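Local coordinates for bifunctional protein PutA (Bdellovibrio bacteriovorus, PDB 5UR2) that probably oxidises proline to glutamate in two steps, pairing an FAD-dependent proline dehydrogenase with an NAD-dependent glutamate semialdehyde dehydrogenase, at residues 220-223 and 224-228; 254-257 and 258-261; 849-853 and 854-858. All coordinates share one frame; numbering follows the deposited sequence.

Contact 1 (220-223 and 224-228); sequences DRLR and PVFRL
The Phe-226 ring is met obliquely by Leu-222, whose CD2 lies 3.5 Å from CE1, while the guanidinium of Arg-227 takes the CD methylene of Arg-223, also obliquely, at NH2. Both pairs are i/i+4 neighbours on helix 211-232, an outer helix of the proline dehydrogenase TIM barrel that links strands 194-197 and 235-238 in a beta-alpha-beta unit. Leu-222 and Phe-226 face inward, against helix 246-257, and Phe-226 also stacks on Phe-268. The two arginines lie along another side of the helix with their guanidinium planes 32° apart. Arg-223 leaves the helix with CG anti to the backbone N (chi1 -173°) and bends at chi3, which turns NH1 back toward Asp-220. Two carboxylates, Asp-220 and Glu-259, grip Arg-223, and Glu-261 bridges Arg-227, which probably eases the closeness of the two guanidinium groups. Pro-224 has no N-H to give to the turn before it, and the helix kinks there. Its CD sits 3.1 Å from Asp-220 O, where a donor would otherwise stand. Regular bonding resumes with Phe-226 N to Leu-222 O and Arg-227 N to Arg-223 O. In the salt bridge, Asp-220 OD1 receives Arg-223 NH1 at 2.7 Å on its anti side, in the guanidinium plane.

Contact 2 (254-257 and 258-261); sequences TELI and NEPE
As helix 246-257 runs out into the loop, Asn-258 N is shared weakly between Thr-254 O (3.2 Å) and Glu-255 O (3.4 Å), and Glu-259 N bonds Leu-256 O from well above the carbonyl plane, at a C=O...N angle of 116°. The chain then extends at Glu-259 and leaves the helical path on the outside of the TIM barrel. Glu-259 folds back along the last turn: its CG stands 3.3 Å from both Glu-255 O and Leu-256 O, and its carboxylate passes the CD1 methyl of Leu-256, with OE2 3.7 Å from it. CG lies anti to the carbonyl carbon (chi1 -63°) and the rest of the chain is extended, which carries the carboxylate alongside the leucine to Arg-223 on helix 211-232. Asn-258 touches the turn through CB, 3.4 Å from Thr-254 O, while its side chain leads off toward Phe-289 and Arg-293 of helix 279-293. Arg-293 also takes Ile-257 O. Glu-255 is bound by Lys-215 and Lys-219. The carboxylates of Glu-255 and Glu-259 remain 6.5 Å apart between OE1 and OE2, respectively; with basic partners for each, their mutual repulsion is probably well compensated and both are likely to stay ionised.

Contact 3 (849-853 and 854-858); sequences SVPGG and GFFAP
Pro-851 lies over one face of the Phe-856 ring in a CH-pi contact, within the long connecting loop of the beta-hairpin formed by strands 843-847 and 860-863 in the aldehyde dehydrogenase part of the chain. The loop doubles back, its two arms running 167° apart, and no hydrogen bond links them across the contact. In the CH-pi contact, Pro-851 CG stands 4.0 Å from the ring centroid and 8° off the normal, the two side chains crossing at about a right angle. CB of Phe-856 points to the first arm, and a chi1 of -63° sets the ring with one face against Pro-851 CG; the same side chain also touches Ile-809 and Pro-821.

Aliphatic contacts continue the apposition toward the strands. Val-850 CB packs 3.9 Å from Phe-856 CB, and its CG1 methyl rests against Pro-858, 4.0 Å from CB, while Pro-858 and Ala-857 lie on Leu-832 of helix 825-841.

Backbone atoms complete the bend. Pro-851 O approaches Phe-856 CD2 at 3.5 Å, and the carbonyl carbon of Gly-853 lies at the ring edge, near its plane. Gly-853 has a positive phi, a backbone shape that glycine adopts readily, and from it the chain passes by the ring edge into Gly-854. Phe-855 is the centre of an inverse gamma turn; it directs its side chain away from the first arm, and the ring packs on Pro-517 and Tyr-828. That turn is closed by a weak bond, from Phe-856 N to Gly-854 O at 3.0 Å.

In the fold
Contact 1 lies on helix 211-232 of the proline dehydrogenase barrel, contact 2 on the end of the next outer helix, 246-257, and the loop after it; their centres are about 11 Å apart and they touch directly. Two salt bridges join them, Arg-223 NH2 to Glu-259 OE2 at 2.7 Å and Arg-227 NE to Glu-261 OE1 at 2.9 Å. Apolar packing adds to these, with Leu-222 CB 3.6 Å from Leu-256 CD2 and Phe-226 CE2 3.7 Å from Ile-257 CG2. The side chain of Phe-226 is about 13 Å from the bound N-propargylglycine-modified FAD. Contact 3 stands apart, in the aldehyde dehydrogenase region: its centre is about 34 Å from that of contact 1 and about 38 Å from that of contact 2, away from the predicted catalytic Glu-746 and Cys-780.

Contact 1 (220-223 and 224-228)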
loop_
_atom_site.group_PDB
_atom_site.type_symbol
_atom_site.label_atom_id
_atom_site.label_comp_id
_atom_site.label_asym_id
_atom_site.label_seq_id
_atom_site.Cartn_x
_atom_site.Cartn_y
_atom_site.Cartn_z
ATOM N N ASP B 220 46.890 26.424 16.423
ATOM C CA ASP B 220 47.106 27.388 17.497
ATOM C C ASP B 220 46.839 26.763 18.860
ATOM O O ASP B 220 47.523 27.082 19.833
ATOM C CB ASP B 220 46.213 28.628 17.321
ATOM C CG ASP B 220 46.614 29.493 16.138
ATOM O OD1 ASP B 220 47.711 29.278 15.594
ATOM O OD2 ASP B 220 45.838 30.412 15.780
ATOM N N ARG B 221 45.847 25.876 18.954
ATOM C CA ARG B 221 45.544 25.281 20.249
ATOM C C ARG B 221 46.555 24.208 20.619
ATOM O O ARG B 221 46.874 24.050 21.804
ATOM C CB ARG B 221 44.130 24.703 20.247
ATOM C CG ARG B 221 43.044 25.687 19.817
ATOM C CD ARG B 221 42.694 26.669 20.907
ATOM N NE ARG B 221 41.748 27.699 20.462
ATOM C CZ ARG B 221 40.422 27.617 20.535
ATOM N NH1 ARG B 221 39.836 26.536 21.022
ATOM N NH2 ARG B 221 39.673 28.631 20.116
ATOM N N LEU B 222 47.079 23.484 19.619
ATOM C CA LEU B 222 48.085 22.448 19.855
ATOM C C LEU B 222 49.452 23.041 20.150
ATOM O O LEU B 222 50.220 22.477 20.941
ATOM C CB LEU B 222 48.203 21.519 18.647
ATOM C CG LEU B 222 47.686 20.095 18.793
ATOM C CD1 LEU B 222 48.157 19.252 17.607
ATOM C CD2 LEU B 222 48.161 19.508 20.100
ATOM N N ARG B 223 49.776 24.162 19.512
ATOM C CA ARG B 223 51.128 24.710 19.592
ATOM C C ARG B 223 51.644 24.871 21.018
ATOM O O ARG B 223 52.765 24.420 21.285
ATOM C CB ARG B 223 51.181 26.042 18.824
ATOM C CG ARG B 223 52.593 26.634 18.689
ATOM C CD ARG B 223 52.616 27.856 17.762
ATOM N NE ARG B 223 52.298 27.528 16.370
ATOM C CZ ARG B 223 51.143 27.800 15.763
ATOM N NH1 ARG B 223 50.147 28.409 16.407
ATOM N NH2 ARG B 223 50.995 27.461 14.494
ATOM N N PRO B 224 50.910 25.457 21.972
ATOM C CA PRO B 224 51.476 25.574 23.335
ATOM C C PRO B 224 51.718 24.229 24.004
ATOM O O PRO B 224 52.644 24.118 24.820
ATOM C CB PRO B 224 50.417 26.380 24.098
ATOM C CG PRO B 224 49.496 26.936 23.054
ATOM C CD PRO B 224 49.548 26.015 21.898
ATOM N N VAL B 225 50.899 23.210 23.697
ATOM C CA VAL B 225 51.117 21.880 24.269
ATOM C C VAL B 225 52.385 21.267 23.693
ATOM O O VAL B 225 53.220 20.717 24.424
ATOM C CB VAL B 225 49.907 20.957 24.024
ATOM C CG1 VAL B 225 50.151 19.598 24.677
ATOM C CG2 VAL B 225 48.633 21.578 24.519
ATOM N N PHE B 226 52.531 21.318 22.367
ATOM C CA PHE B 226 53.763 20.836 21.752
ATOM C C PHE B 226 54.965 21.619 22.258
ATOM O O PHE B 226 56.031 21.043 22.500
ATOM C CB PHE B 226 53.681 20.921 20.233
ATOM C CG PHE B 226 53.029 19.735 19.591
ATOM C CD1 PHE B 226 51.876 19.184 20.125
ATOM C CD2 PHE B 226 53.581 19.158 18.458
ATOM C CE1 PHE B 226 51.274 18.079 19.533
ATOM C CE2 PHE B 226 52.986 18.050 17.860
ATOM C CZ PHE B 226 51.829 17.516 18.398
ATOM N N ARG B 227 54.810 22.931 22.450
ATOM C CA ARG B 227 55.941 23.737 22.899
ATOM C C ARG B 227 56.351 23.368 24.320
ATOM O O ARG B 227 57.535 23.137 24.597
ATOM C CB ARG B 227 55.607 25.229 22.809
ATOM C CG ARG B 227 56.718 26.113 23.394
ATOM C CD ARG B 227 56.392 27.602 23.361
ATOM N NE ARG B 227 56.165 28.087 22.003
ATOM C CZ ARG B 227 55.041 28.664 21.590
ATOM N NH1 ARG B 227 54.031 28.833 22.439
ATOM N NH2 ARG B 227 54.932 29.082 20.334
ATOM N N LEU B 228 55.380 23.309 25.236
ATOM C CA LEU B 228 55.697 22.952 26.614
ATOM C C LEU B 228 56.335 21.570 26.692
ATOM O O LEU B 228 57.301 21.367 27.438
ATOM C CB LEU B 228 54.436 23.017 27.478
ATOM C CG LEU B 228 54.644 22.640 28.943
ATOM C CD1 LEU B 228 55.596 23.641 29.581
ATOM C CD2 LEU B 228 53.315 22.635 29.688
#

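Contact 2 (254-257 and 258-261)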
loop_
_atom_site.group_PDB
_atom_site.type_symbol
_atom_site.label_atom_id
_atom_site.label_comp_id
_atom_site.label_asym_id
_atom_site.label_seq_id
_atom_site.Cartn_x
_atom_site.Cartn_y
_atom_site.Cartn_z
ATOM N N THR B 254 51.641 17.759 10.569
ATOM C CA THR B 254 52.847 17.928 9.771
ATOM C C THR B 254 53.221 19.402 9.636
ATOM O O THR B 254 54.403 19.748 9.695
ATOM C CB THR B 254 52.674 17.272 8.395
ATOM O OG1 THR B 254 51.458 17.728 7.778
ATOM C CG2 THR B 254 52.650 15.758 8.522
ATOM N N GLU B 255 52.236 20.285 9.453
ATOM C CA GLU B 255 52.561 21.704 9.369
ATOM C C GLU B 255 53.103 22.211 10.697
ATOM O O GLU B 255 54.040 23.016 10.725
ATOM C CB GLU B 255 51.336 22.514 8.935
ATOM C CG GLU B 255 50.872 22.273 7.476
ATOM C CD GLU B 255 49.608 23.080 7.140
ATOM O OE1 GLU B 255 49.309 24.033 7.882
ATOM O OE2 GLU B 255 48.926 22.792 6.139
ATOM N N LEU B 256 52.531 21.734 11.808
ATOM C CA LEU B 256 52.948 22.193 13.127
ATOM C C LEU B 256 54.406 21.827 13.413
ATOM O O LEU B 256 55.204 22.689 13.805
ATOM C CB LEU B 256 52.011 21.625 14.195
ATOM C CG LEU B 256 52.153 22.200 15.602
ATOM C CD1 LEU B 256 51.949 23.724 15.600
ATOM C CD2 LEU B 256 51.155 21.522 16.543
ATOM N N ILE B 257 54.771 20.548 13.244
ATOM C CA ILE B 257 56.119 20.106 13.606
ATOM C C ILE B 257 57.165 20.479 12.567
ATOM O O ILE B 257 58.358 20.228 12.793
ATOM C CB ILE B 257 56.235 18.585 13.859
ATOM C CG1 ILE B 257 56.185 17.789 12.555
ATOM C CG2 ILE B 257 55.131 18.077 14.824
ATOM C CD1 ILE B 257 56.666 16.325 12.725
ATOM N N ASN B 258 56.765 21.060 11.437
ATOM C CA ASN B 258 57.710 21.623 10.479
ATOM C C ASN B 258 57.962 23.111 10.691
ATOM O O ASN B 258 58.760 23.693 9.948
ATOM C CB ASN B 258 57.254 21.387 9.033
ATOM C CG ASN B 258 58.422 21.448 8.042
ATOM O OD1 ASN B 258 59.507 20.925 8.312
ATOM N ND2 ASN B 258 58.204 22.086 6.895
ATOM N N GLU B 259 57.295 23.739 11.662
ATOM C CA GLU B 259 57.549 25.140 11.967
ATOM C C GLU B 259 58.948 25.322 12.577
ATOM O O GLU B 259 59.480 24.409 13.218
ATOM C CB GLU B 259 56.479 25.689 12.915
ATOM C CG GLU B 259 55.069 25.671 12.316
ATOM C CD GLU B 259 53.999 26.120 13.307
ATOM O OE1 GLU B 259 54.344 26.442 14.474
ATOM O OE2 GLU B 259 52.806 26.136 12.916
ATOM N N PRO B 260 59.569 26.500 12.377
ATOM C CA PRO B 260 60.961 26.699 12.830
ATOM C C PRO B 260 61.258 26.248 14.258
ATOM O O PRO B 260 62.256 25.553 14.496
ATOM C CB PRO B 260 61.143 28.217 12.676
ATOM C CG PRO B 260 60.260 28.588 11.549
ATOM C CD PRO B 260 59.051 27.683 11.653
ATOM N N GLU B 261 60.404 26.601 15.215
ATOM C CA GLU B 261 60.704 26.280 16.607
ATOM C C GLU B 261 60.603 24.786 16.898
ATOM O O GLU B 261 61.084 24.350 17.944
ATOM C CB GLU B 261 59.773 27.067 17.537
ATOM C CG GLU B 261 58.327 26.548 17.566
ATOM C CD GLU B 261 57.435 27.306 18.549
ATOM O OE1 GLU B 261 57.810 27.445 19.733
ATOM O OE2 GLU B 261 56.345 27.758 18.131
#

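Contact 3 (849-853 and 854-858)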
loop_
_atom_site.group_PDB
_atom_site.type_symbol
_atom_site.label_atom_id
_atom_site.label_comp_id
_atom_site.label_asym_id
_atom_site.label_seq_id
_atom_site.Cartn_x
_atom_site.Cartn_y
_atom_site.Cartn_z
ATOM N N SER B 849 25.976 37.371 19.979
ATOM C CA SER B 849 26.401 38.560 19.263
ATOM C C SER B 849 26.320 38.319 17.769
ATOM O O SER B 849 26.556 37.211 17.296
ATOM C CB SER B 849 27.834 38.925 19.650
ATOM O OG SER B 849 27.913 39.154 21.043
ATOM N N VAL B 850 25.979 39.364 17.019
ATOM C CA VAL B 850 25.709 39.192 15.589
ATOM C C VAL B 850 26.326 40.334 14.812
ATOM O O VAL B 850 26.378 41.484 15.269
ATOM C CB VAL B 850 24.196 39.138 15.291
ATOM C CG1 VAL B 850 23.571 37.891 15.897
ATOM C CG2 VAL B 850 23.525 40.421 15.798
ATOM N N PRO B 851 26.742 40.048 13.581
ATOM C CA PRO B 851 27.252 41.099 12.698
ATOM C C PRO B 851 26.117 41.960 12.157
ATOM O O PRO B 851 24.931 41.661 12.316
ATOM C CB PRO B 851 27.934 40.303 11.585
ATOM C CG PRO B 851 27.150 39.045 11.529
ATOM C CD PRO B 851 26.778 38.724 12.939
ATOM N N GLY B 852 26.505 43.062 11.514
ATOM C CA GLY B 852 25.572 43.939 10.843
ATOM C C GLY B 852 25.472 43.667 9.350
ATOM O O GLY B 852 26.033 42.713 8.810
ATOM N N GLY B 853 24.721 44.531 8.671
ATOM C CA GLY B 853 24.628 44.480 7.231
ATOM C C GLY B 853 23.539 43.583 6.688
ATOM O O GLY B 853 23.302 43.602 5.472
ATOM N N GLY B 854 22.890 42.789 7.537
ATOM C CA GLY B 854 21.842 41.885 7.110
ATOM C C GLY B 854 20.895 41.543 8.245
ATOM O O GLY B 854 20.940 42.140 9.321
ATOM N N PHE B 855 20.029 40.564 7.993
ATOM C CA PHE B 855 18.940 40.249 8.927
ATOM C C PHE B 855 19.384 39.211 9.961
ATOM O O PHE B 855 18.796 38.137 10.128
ATOM C CB PHE B 855 17.704 39.788 8.155
ATOM C CG PHE B 855 17.271 40.753 7.078
ATOM C CD1 PHE B 855 17.142 42.099 7.359
ATOM C CD2 PHE B 855 17.018 40.319 5.789
ATOM C CE1 PHE B 855 16.754 43.015 6.373
ATOM C CE2 PHE B 855 16.627 41.217 4.799
ATOM C CZ PHE B 855 16.496 42.568 5.093
ATOM N N PHE B 856 20.433 39.567 10.691
ATOM C CA PHE B 856 21.053 38.640 11.632
ATOM C C PHE B 856 20.321 38.755 12.960
ATOM O O PHE B 856 20.589 39.659 13.753
ATOM C CB PHE B 856 22.548 38.927 11.759
ATOM C CG PHE B 856 23.297 38.727 10.469
ATOM C CD1 PHE B 856 23.657 37.453 10.045
ATOM C CD2 PHE B 856 23.586 39.812 9.647
ATOM C CE1 PHE B 856 24.316 37.266 8.849
ATOM C CE2 PHE B 856 24.247 39.630 8.445
ATOM C CZ PHE B 856 24.616 38.347 8.045
ATOM N N ALA B 857 19.361 37.873 13.177
ATOM C CA ALA B 857 18.725 37.788 14.490
ATOM C C ALA B 857 19.574 36.906 15.415
ATOM O O ALA B 857 20.153 35.917 14.964
ATOM C CB ALA B 857 17.294 37.235 14.376
ATOM N N PRO B 858 19.694 37.251 16.696
ATOM C CA PRO B 858 20.616 36.530 17.580
ATOM C C PRO B 858 20.015 35.234 18.087
ATOM O O PRO B 858 18.814 35.164 18.378
ATOM C CB PRO B 858 20.827 37.514 18.736
ATOM C CG PRO B 858 19.511 38.252 18.813
ATOM C CD PRO B 858 19.023 38.371 17.382
#